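Local coordinates for berberine bridge enzyme-like 28 (PDB 5D79), which acts as an FAD-dependent oxidoreductase of the berberine bridge enzyme-like family and is involved in adaptation to salt stress, at residues A[371-376]-A[421-426]; A[486-491]-A[523-528]; A[358-363]-A[433-438]. All coordinates share one frame; numbering follows the deposited sequence.

Contacts 1 and 3 join the neighbouring antiparallel strands 363-372 and 425-434 at their two ends, with centres about 32 Å apart, and contact 1 is nested inside the loop that contact 3 closes. Contact 2 follows both, in the berberine and berberine-like region near the C-terminus, its centre about 28 Å from that of contact 1 and about 33 Å from that of contact 3. One side chain of each lies near bound FAD (Glu426 about 7 Å, Ser525 about 8 Å, Thr361 about 6 Å), although contacts 1 and 2 are otherwise away from the cofactor site. The Thr361 side chain is also about 6 Å from that of His111, the known flavin-attachment residue, unlinked in this structure.

Contact 1. Residues A[371-376]-A[421-426]; sequences FVQEPI and GGNLYE
At the end of the edge pair of a seven-stranded antiparallel sheet, Leu424 and Tyr425 both face Val372 in a classic beta bulge. Phe371 and Glu426 form a non-hydrogen-bonded pair, and Glu426 CG sits over one face of the phenyl ring, 3.9 Å from its centroid and 25° off the normal. Val372 holds the bulge by both backbone groups: its N donates to Tyr425 O at 3.0 Å, nearly straight at 170°, and its O accepts from Leu424 N at 2.9 Å. Val372 CB lies over the Tyr425 ring, 3.8 Å from the centroid, because Tyr425 takes the crowded first torsion (chi1 61°), which runs its ring alongside the valine. A leucine here, without ring or hydroxyl, removes the CH-pi face and the hydrogen bond of OH to Gln274 OE1, and would probably loosen the hold of the strand end on helix 263-276. Gln373 NE2 reaches Asn423 OD1 only weakly, at 3.4 Å, while Asn423 ND2 is bound by Arg420 O. The Pro375 and Leu424 side chains cross at about a right angle, CD to CD1 3.8 Å. Ile376 N shares the Gln274 OE1 acceptor, and Ile376 CG2 meets Tyr425 OH at 3.8 Å.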
loop_
_atom_site.group_PDB
_atom_site.type_symbol
_atom_site.label_atom_id
_atom_site.label_comp_id
_atom_site.label_asym_id
_atom_site.label_seq_id
_atom_site.Cartn_x
_atom_site.Cartn_y
_atom_site.Cartn_z
ATOM N N PHE A 371 -0.087 -13.065 7.583
ATOM C CA PHE A 371 1.078 -13.732 7.061
ATOM C C PHE A 371 1.000 -15.199 7.456
ATOM O O PHE A 371 0.711 -15.524 8.605
ATOM C CB PHE A 371 2.355 -13.059 7.568
ATOM C CG PHE A 371 2.564 -11.697 6.991
ATOM C CD1 PHE A 371 1.975 -10.584 7.583
ATOM C CD2 PHE A 371 3.291 -11.529 5.817
ATOM C CE1 PHE A 371 2.125 -9.320 7.025
ATOM C CE2 PHE A 371 3.453 -10.265 5.256
ATOM C CZ PHE A 371 2.863 -9.161 5.859
ATOM N N VAL A 372 1.214 -16.073 6.477
ATOM C CA VAL A 372 1.203 -17.510 6.697
ATOM C C VAL A 372 2.634 -18.002 6.730
ATOM O O VAL A 372 3.420 -17.698 5.840
ATOM C CB VAL A 372 0.398 -18.252 5.601
ATOM C CG1 VAL A 372 0.562 -19.775 5.722
ATOM C CG2 VAL A 372 -1.076 -17.845 5.658
ATOM N N GLN A 373 2.972 -18.749 7.774
ATOM C CA GLN A 373 4.348 -19.193 7.994
ATOM C C GLN A 373 4.521 -20.686 7.731
ATOM O O GLN A 373 5.635 -21.172 7.546
ATOM C CB GLN A 373 4.786 -18.830 9.418
ATOM C CG GLN A 373 4.687 -17.329 9.680
ATOM C CD GLN A 373 5.228 -16.891 11.012
ATOM O OE1 GLN A 373 4.969 -17.509 12.037
ATOM N NE2 GLN A 373 5.978 -15.798 11.006
ATOM N N GLU A 374 3.412 -21.407 7.705
ATOM C CA GLU A 374 3.424 -22.814 7.327
ATOM C C GLU A 374 2.081 -23.164 6.698
ATOM O O GLU A 374 1.055 -22.607 7.092
ATOM C CB GLU A 374 3.729 -23.716 8.534
ATOM C CG GLU A 374 2.755 -23.617 9.700
ATOM C CD GLU A 374 3.182 -24.462 10.898
ATOM O OE1 GLU A 374 4.400 -24.600 11.133
ATOM O OE2 GLU A 374 2.294 -24.994 11.597
ATOM N N PRO A 375 2.086 -24.086 5.718
ATOM C CA PRO A 375 0.912 -24.330 4.869
ATOM C C PRO A 375 -0.364 -24.601 5.665
ATOM O O PRO A 375 -0.350 -25.405 6.598
ATOM C CB PRO A 375 1.330 -25.558 4.054
ATOM C CG PRO A 375 2.807 -25.447 3.989
ATOM C CD PRO A 375 3.197 -24.985 5.361
ATOM N N ILE A 376 -1.441 -23.903 5.317
ATOM C CA ILE A 376 -2.720 -24.111 5.967
ATOM C C ILE A 376 -3.312 -25.411 5.445
ATOM O O ILE A 376 -3.037 -25.804 4.307
ATOM C CB ILE A 376 -3.681 -22.943 5.717
ATOM C CG1 ILE A 376 -4.253 -23.026 4.297
ATOM C CG2 ILE A 376 -2.960 -21.628 5.976
ATOM C CD1 ILE A 376 -5.210 -21.934 3.939
ATOM N N GLY A 421 12.064 -13.592 6.075
ATOM C CA GLY A 421 12.237 -15.027 6.203
ATOM C C GLY A 421 11.299 -15.653 7.214
ATOM O O GLY A 421 11.019 -15.075 8.268
ATOM N N GLY A 422 10.791 -16.836 6.886
ATOM C CA GLY A 422 9.828 -17.514 7.739
ATOM C C GLY A 422 8.382 -17.277 7.329
ATOM O O GLY A 422 7.462 -17.929 7.828
ATOM N N ASN A 423 8.179 -16.326 6.426
ATOM C CA ASN A 423 6.852 -16.069 5.879
ATOM C C ASN A 423 6.788 -16.628 4.489
ATOM O O ASN A 423 7.547 -16.218 3.619
ATOM C CB ASN A 423 6.525 -14.578 5.868
ATOM C CG ASN A 423 6.598 -13.971 7.234
ATOM O OD1 ASN A 423 5.722 -14.189 8.068
ATOM N ND2 ASN A 423 7.663 -13.215 7.489
ATOM N N LEU A 424 5.893 -17.590 4.298
ATOM C CA LEU A 424 5.697 -18.213 2.998
ATOM C C LEU A 424 4.974 -17.251 2.039
ATOM O O LEU A 424 5.411 -17.039 0.904
ATOM C CB LEU A 424 4.907 -19.518 3.145
ATOM C CG LEU A 424 5.445 -20.583 4.090
ATOM C CD1 LEU A 424 4.649 -21.829 3.889
ATOM C CD2 LEU A 424 6.897 -20.840 3.802
ATOM N N TYR A 425 3.867 -16.674 2.500
ATOM C CA TYR A 425 3.117 -15.726 1.690
ATOM C C TYR A 425 2.266 -14.810 2.556
ATOM O O TYR A 425 2.101 -15.029 3.754
ATOM C CB TYR A 425 2.240 -16.462 0.668
ATOM C CG TYR A 425 1.187 -17.379 1.247
ATOM C CD1 TYR A 425 1.478 -18.717 1.517
ATOM C CD2 TYR A 425 -0.097 -16.923 1.497
ATOM C CE1 TYR A 425 0.527 -19.574 2.032
ATOM C CE2 TYR A 425 -1.067 -17.778 2.019
ATOM C CZ TYR A 425 -0.747 -19.100 2.283
ATOM O OH TYR A 425 -1.697 -19.954 2.798
ATOM N N GLU A 426 1.741 -13.769 1.935
ATOM C CA GLU A 426 0.860 -12.838 2.609
ATOM C C GLU A 426 -0.537 -13.058 2.032
ATOM O O GLU A 426 -0.687 -13.409 0.860
ATOM C CB GLU A 426 1.354 -11.395 2.421
ATOM C CG GLU A 426 0.560 -10.320 3.173
ATOM C CD GLU A 426 -0.546 -9.707 2.327
ATOM O OE1 GLU A 426 -0.590 -9.984 1.106
ATOM O OE2 GLU A 426 -1.365 -8.946 2.881
#

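Contact 2. Residues A[486-491]-A[523-528]; sequences KTKYEE and EQSIPL
The phenol ring of Tyr489 has Glu490 OE2 in plane at its edge, while Pro527 CG and Leu528 O come to it obliquely, the proline carbon staying 4.4 Å from Tyr489 CD1. With CG anti to the backbone N (chi1 169°), the ring only brushes the proline, and its OH is hydrogen-bonded to Glu505 OE2. The puckered ring of Pro527 makes its closer contacts with backbone: its CB is 3.5 Å from Lys488 O and 3.6 Å from Tyr489 CA. Pro527 also touches Phe504 and Val508 of helix 504-514. The contact thus joins the start of helix 488-500, N-capped by Thr487, to the loop after helix 504-514, within the berberine and berberine-like region.

Polar groups of the two segments meet through two waters. One accepts from Tyr489 N at 2.9 Å, an amide of the first turn, and donates to Leu528 O at 2.7 Å. The other accepts from Ser525 OG at 2.6 Å and donates to Ile526 O at 2.7 Å, with a weak third bond from Lys488 NZ at 3.3 Å. The lysine chain, bent at chi3 (61°), brings its ammonium there, although its stronger partner is Asp518 OD2 in a salt bridge. The chemistry is divided: carbon packs directly on backbone, whereas water supplies an acceptor for a helix-start N-H and donors for two loop carbonyls.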
loop_
_atom_site.group_PDB
_atom_site.type_symbol
_atom_site.label_atom_id
_atom_site.label_comp_id
_atom_site.label_asym_id
_atom_site.label_seq_id
_atom_site.Cartn_x
_atom_site.Cartn_y
_atom_site.Cartn_z
ATOM N N LYS A 486 -2.074 3.995 30.212
ATOM C CA LYS A 486 -1.678 5.300 30.758
ATOM C C LYS A 486 -0.964 6.162 29.731
ATOM O O LYS A 486 -1.268 7.346 29.575
ATOM C CB LYS A 486 -0.763 5.151 31.981
ATOM C CG LYS A 486 0.044 6.432 32.272
ATOM C CD LYS A 486 1.010 6.307 33.450
ATOM C CE LYS A 486 2.070 7.425 33.427
ATOM N NZ LYS A 486 1.522 8.817 33.544
ATOM N N THR A 487 0.006 5.565 29.050
ATOM C CA THR A 487 0.812 6.287 28.082
ATOM C C THR A 487 0.522 5.812 26.673
ATOM O O THR A 487 -0.018 4.726 26.468
ATOM C CB THR A 487 2.316 6.122 28.365
ATOM O OG1 THR A 487 2.616 4.729 28.538
ATOM C CG2 THR A 487 2.713 6.903 29.621
ATOM N N LYS A 488 0.883 6.630 25.699
ATOM C CA LYS A 488 0.701 6.228 24.324
ATOM C C LYS A 488 1.608 5.055 23.998
ATOM O O LYS A 488 1.229 4.194 23.216
ATOM C CB LYS A 488 0.958 7.394 23.382
ATOM C CG LYS A 488 -0.070 8.486 23.522
ATOM C CD LYS A 488 0.066 9.521 22.421
ATOM C CE LYS A 488 -0.133 8.915 21.041
ATOM N NZ LYS A 488 -0.150 9.969 19.988
ATOM N N TYR A 489 2.784 4.997 24.614
ATOM C CA TYR A 489 3.709 3.904 24.326
ATOM C C TYR A 489 3.093 2.535 24.595
ATOM O O TYR A 489 3.232 1.619 23.786
ATOM C CB TYR A 489 5.010 4.032 25.137
ATOM C CG TYR A 489 5.875 2.781 25.056
ATOM C CD1 TYR A 489 6.737 2.575 23.988
ATOM C CD2 TYR A 489 5.806 1.795 26.041
ATOM C CE1 TYR A 489 7.517 1.425 23.907
ATOM C CE2 TYR A 489 6.576 0.640 25.967
ATOM C CZ TYR A 489 7.427 0.462 24.898
ATOM O OH TYR A 489 8.185 -0.679 24.820
ATOM N N GLU A 490 2.434 2.382 25.738
ATOM C CA GLU A 490 1.893 1.081 26.107
ATOM C C GLU A 490 0.666 0.748 25.260
ATOM O O GLU A 490 0.419 -0.416 24.940
ATOM C CB GLU A 490 1.555 1.027 27.604
ATOM C CG GLU A 490 2.762 1.204 28.548
ATOM C CD GLU A 490 3.722 -0.002 28.595
ATOM O OE1 GLU A 490 3.472 -1.015 27.898
ATOM O OE2 GLU A 490 4.730 0.070 29.340
ATOM N N GLU A 491 -0.091 1.767 24.869
ATOM C CA GLU A 491 -1.283 1.527 24.067
ATOM C C GLU A 491 -0.913 1.260 22.608
ATOM O O GLU A 491 -1.492 0.398 21.953
ATOM C CB GLU A 491 -2.250 2.714 24.169
ATOM C CG GLU A 491 -3.701 2.342 23.893
ATOM C CD GLU A 491 -4.648 3.516 24.032
ATOM O OE1 GLU A 491 -4.171 4.656 24.206
ATOM O OE2 GLU A 491 -5.874 3.295 23.964
ATOM N N GLU A 523 -4.359 7.986 14.480
ATOM C CA GLU A 523 -4.981 7.036 15.399
ATOM C C GLU A 523 -4.169 5.744 15.657
ATOM O O GLU A 523 -4.493 4.979 16.572
ATOM C CB GLU A 523 -6.376 6.685 14.878
ATOM C CG GLU A 523 -7.411 7.821 14.995
ATOM C CD GLU A 523 -7.202 8.959 13.995
ATOM O OE1 GLU A 523 -6.515 8.744 12.972
ATOM O OE2 GLU A 523 -7.733 10.065 14.241
ATOM N N GLN A 524 -3.122 5.513 14.862
ATOM C CA GLN A 524 -2.257 4.338 15.012
ATOM C C GLN A 524 -0.750 4.672 14.918
ATOM O O GLN A 524 0.092 3.780 14.741
ATOM C CB GLN A 524 -2.610 3.285 13.954
ATOM C CG GLN A 524 -3.737 2.342 14.329
ATOM C CD GLN A 524 -3.869 1.174 13.356
ATOM O OE1 GLN A 524 -3.374 1.232 12.227
ATOM N NE2 GLN A 524 -4.531 0.102 13.793
ATOM N N SER A 525 -0.405 5.947 15.040
ATOM C CA SER A 525 0.983 6.366 14.846
ATOM C C SER A 525 1.933 5.777 15.907
ATOM O O SER A 525 1.505 5.350 16.990
ATOM C CB SER A 525 1.078 7.900 14.831
ATOM O OG SER A 525 0.618 8.456 16.046
ATOM N N ILE A 526 3.220 5.743 15.565
ATOM C CA ILE A 526 4.261 5.258 16.459
ATOM C C ILE A 526 4.355 6.195 17.654
ATOM O O ILE A 526 4.434 7.413 17.470
ATOM C CB ILE A 526 5.627 5.184 15.733
ATOM C CG1 ILE A 526 5.563 4.239 14.522
ATOM C CG2 ILE A 526 6.747 4.786 16.690
ATOM C CD1 ILE A 526 5.309 2.785 14.867
ATOM N N PRO A 527 4.331 5.639 18.886
ATOM C CA PRO A 527 4.369 6.473 20.093
ATOM C C PRO A 527 5.777 6.894 20.514
ATOM O O PRO A 527 6.785 6.295 20.122
ATOM C CB PRO A 527 3.752 5.559 21.151
ATOM C CG PRO A 527 4.230 4.203 20.744
ATOM C CD PRO A 527 4.169 4.213 19.225
ATOM N N LEU A 528 5.835 7.943 21.321
ATOM C CA LEU A 528 7.076 8.324 21.963
ATOM C C LEU A 528 7.418 7.328 23.065
ATOM O O LEU A 528 6.540 6.684 23.639
ATOM C CB LEU A 528 6.977 9.734 22.545
ATOM C CG LEU A 528 6.840 10.964 21.654
ATOM C CD1 LEU A 528 6.439 12.133 22.530
ATOM C CD2 LEU A 528 8.127 11.279 20.930
HETATM O O HOH W 1 2.285 8.965 17.918
HETATM O O HOH W 2 4.450 7.322 25.232
#

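Contact 3. Residues A[358-363]-A[433-438]; sequences RERTSL and WREEED
Glu435 is gripped at both its carboxylate and its amide. Arg360 NH1 donates to Glu435 OE1 at 3.1 Å in a salt bridge that uses the syn lone pair, and the near-coplanar guanidinium and carboxylate (10° apart) fit in-plane donation, though the N-H bends to 142°. Arg360 NE is taken up by Asp62 O. Glu435 N donates a hydrogen bond to Ser362 O at 3.1 Å, nearly along the C=O axis. The crowded first torsion of Glu435 and the extended chain beyond CG carry the carboxylate toward Arg360 and past Ser362. Here strand 425-434 ends and passes into a 3-10 turn, and Leu363 pairs with Arg434 as a non-hydrogen-bonded antiparallel pair, Leu363 CA lying 3.3 Å from Trp433 O. Just before the pair, Thr361 OG1 accepts a hydrogen bond from Leu363 N at 3.2 Å and 171°, an ST turn that satisfies this amide. A water accepts from Ser362 OG at 2.9 Å and donates to Glu436 OE1 at 3.2 Å; Glu436 OE2 pairs with Arg434 NH2 at 3.5 Å. Trp433 NE1 donates in its ring plane to Asp438 OD1 at 2.8 Å, arriving above the carboxylate plane, while Asp438 OD2 is bound to Ser364 OG.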
loop_
_atom_site.group_PDB
_atom_site.type_symbol
_atom_site.label_atom_id
_atom_site.label_comp_id
_atom_site.label_asym_id
_atom_site.label_seq_id
_atom_site.Cartn_x
_atom_site.Cartn_y
_atom_site.Cartn_z
ATOM N N ARG A 358 -5.841 9.444 -12.957
ATOM C CA ARG A 358 -6.000 9.494 -11.514
ATOM C C ARG A 358 -7.472 9.651 -11.209
ATOM O O ARG A 358 -7.871 10.606 -10.561
ATOM C CB ARG A 358 -5.199 10.653 -10.901
ATOM C CG ARG A 358 -3.704 10.421 -10.814
ATOM C CD ARG A 358 -2.992 11.691 -10.387
ATOM N NE ARG A 358 -3.110 11.998 -8.959
ATOM C CZ ARG A 358 -2.086 12.391 -8.200
ATOM N NH1 ARG A 358 -2.269 12.662 -6.911
ATOM N NH2 ARG A 358 -0.873 12.511 -8.733
ATOM N N GLU A 359 -8.290 8.730 -11.696
ATOM C CA GLU A 359 -9.720 8.888 -11.500
ATOM C C GLU A 359 -10.163 8.255 -10.181
ATOM O O GLU A 359 -9.505 7.348 -9.653
ATOM C CB GLU A 359 -10.495 8.313 -12.688
ATOM C CG GLU A 359 -10.385 9.166 -13.959
ATOM C CD GLU A 359 -10.724 10.646 -13.732
ATOM O OE1 GLU A 359 -11.871 10.954 -13.329
ATOM O OE2 GLU A 359 -9.839 11.504 -13.962
ATOM N N ARG A 360 -11.262 8.778 -9.639
ATOM C CA ARG A 360 -11.801 8.326 -8.364
ATOM C C ARG A 360 -12.366 6.921 -8.508
ATOM O O ARG A 360 -13.010 6.616 -9.507
ATOM C CB ARG A 360 -12.879 9.303 -7.871
ATOM C CG ARG A 360 -13.121 9.285 -6.363
ATOM C CD ARG A 360 -14.118 10.358 -5.959
ATOM N NE ARG A 360 -14.492 10.309 -4.545
ATOM C CZ ARG A 360 -15.379 9.462 -4.026
ATOM N NH1 ARG A 360 -15.972 8.556 -4.796
ATOM N NH2 ARG A 360 -15.665 9.512 -2.734
ATOM N N THR A 361 -12.110 6.053 -7.534
ATOM C CA THR A 361 -12.729 4.738 -7.542
ATOM C C THR A 361 -14.218 4.836 -7.206
ATOM O O THR A 361 -14.688 5.846 -6.661
ATOM C CB THR A 361 -12.064 3.792 -6.549
ATOM O OG1 THR A 361 -12.671 2.499 -6.651
ATOM C CG2 THR A 361 -12.239 4.320 -5.135
ATOM N N SER A 362 -14.962 3.785 -7.530
ATOM C CA SER A 362 -16.390 3.777 -7.245
ATOM C C SER A 362 -16.724 2.659 -6.273
ATOM O O SER A 362 -17.877 2.502 -5.874
ATOM C CB SER A 362 -17.203 3.631 -8.535
ATOM O OG SER A 362 -17.328 2.276 -8.928
ATOM N N LEU A 363 -15.703 1.892 -5.890
ATOM C CA LEU A 363 -15.877 0.745 -5.003
ATOM C C LEU A 363 -15.291 0.996 -3.622
ATOM O O LEU A 363 -14.078 1.205 -3.480
ATOM C CB LEU A 363 -15.236 -0.516 -5.599
ATOM C CG LEU A 363 -15.749 -0.942 -6.980
ATOM C CD1 LEU A 363 -15.245 -2.318 -7.345
ATOM C CD2 LEU A 363 -17.278 -0.896 -7.015
ATOM N N TRP A 433 -17.632 -3.083 -2.495
ATOM C CA TRP A 433 -19.046 -2.858 -2.739
ATOM C C TRP A 433 -19.251 -1.503 -3.408
ATOM O O TRP A 433 -18.401 -0.622 -3.311
ATOM C CB TRP A 433 -19.857 -2.967 -1.435
ATOM C CG TRP A 433 -19.594 -1.919 -0.377
ATOM C CD1 TRP A 433 -20.225 -0.707 -0.240
ATOM C CD2 TRP A 433 -18.678 -2.013 0.723
ATOM N NE1 TRP A 433 -19.736 -0.037 0.864
ATOM C CE2 TRP A 433 -18.791 -0.818 1.470
ATOM C CE3 TRP A 433 -17.763 -2.988 1.141
ATOM C CZ2 TRP A 433 -18.031 -0.577 2.604
ATOM C CZ3 TRP A 433 -17.003 -2.741 2.270
ATOM C CH2 TRP A 433 -17.141 -1.543 2.987
ATOM N N ARG A 434 -20.376 -1.347 -4.102
ATOM C CA ARG A 434 -20.662 -0.108 -4.813
ATOM C C ARG A 434 -20.923 1.027 -3.828
ATOM O O ARG A 434 -21.597 0.835 -2.816
ATOM C CB ARG A 434 -21.857 -0.293 -5.754
ATOM C CG ARG A 434 -21.607 -1.281 -6.879
ATOM C CD ARG A 434 -22.794 -1.364 -7.834
ATOM N NE ARG A 434 -23.108 -0.083 -8.466
ATOM C CZ ARG A 434 -22.553 0.359 -9.592
ATOM N NH1 ARG A 434 -21.640 -0.368 -10.232
ATOM N NH2 ARG A 434 -22.911 1.536 -10.082
ATOM N N GLU A 435 -20.386 2.206 -4.132
ATOM C CA GLU A 435 -20.438 3.347 -3.222
ATOM C C GLU A 435 -21.862 3.837 -2.948
ATOM O O GLU A 435 -22.127 4.444 -1.909
ATOM C CB GLU A 435 -19.595 4.494 -3.780
ATOM C CG GLU A 435 -19.954 4.890 -5.197
ATOM C CD GLU A 435 -19.051 5.973 -5.736
ATOM O OE1 GLU A 435 -18.458 6.717 -4.930
ATOM O OE2 GLU A 435 -18.925 6.075 -6.971
ATOM N N GLU A 436 -22.762 3.575 -3.893
ATOM C CA GLU A 436 -24.185 3.880 -3.755
ATOM C C GLU A 436 -24.762 3.370 -2.444
ATOM O O GLU A 436 -25.540 4.050 -1.785
ATOM C CB GLU A 436 -24.965 3.268 -4.921
ATOM C CG GLU A 436 -24.780 3.984 -6.250
ATOM C CD GLU A 436 -23.429 3.726 -6.927
ATOM O OE1 GLU A 436 -22.609 2.922 -6.419
ATOM O OE2 GLU A 436 -23.192 4.343 -7.989
ATOM N N GLU A 437 -24.362 2.158 -2.077
ATOM C CA GLU A 437 -24.880 1.466 -0.902
ATOM C C GLU A 437 -24.520 2.149 0.416
ATOM O O GLU A 437 -25.204 1.945 1.425
ATOM C CB GLU A 437 -24.372 0.018 -0.888
ATOM C CG GLU A 437 -24.819 -0.799 -2.092
ATOM C CD GLU A 437 -24.198 -2.186 -2.136
ATOM O OE1 GLU A 437 -23.635 -2.626 -1.107
ATOM O OE2 GLU A 437 -24.267 -2.830 -3.207
ATOM N N ASP A 438 -23.458 2.955 0.405
ATOM C CA ASP A 438 -22.979 3.625 1.615
ATOM C C ASP A 438 -24.023 4.553 2.271
ATOM O O ASP A 438 -23.857 4.960 3.415
ATOM C CB ASP A 438 -21.712 4.421 1.305
ATOM C CG ASP A 438 -20.504 3.536 1.043
ATOM O OD1 ASP A 438 -20.298 2.527 1.754
ATOM O OD2 ASP A 438 -19.739 3.861 0.119
HETATM O O HOH W 3 -20.008 1.838 -7.936
#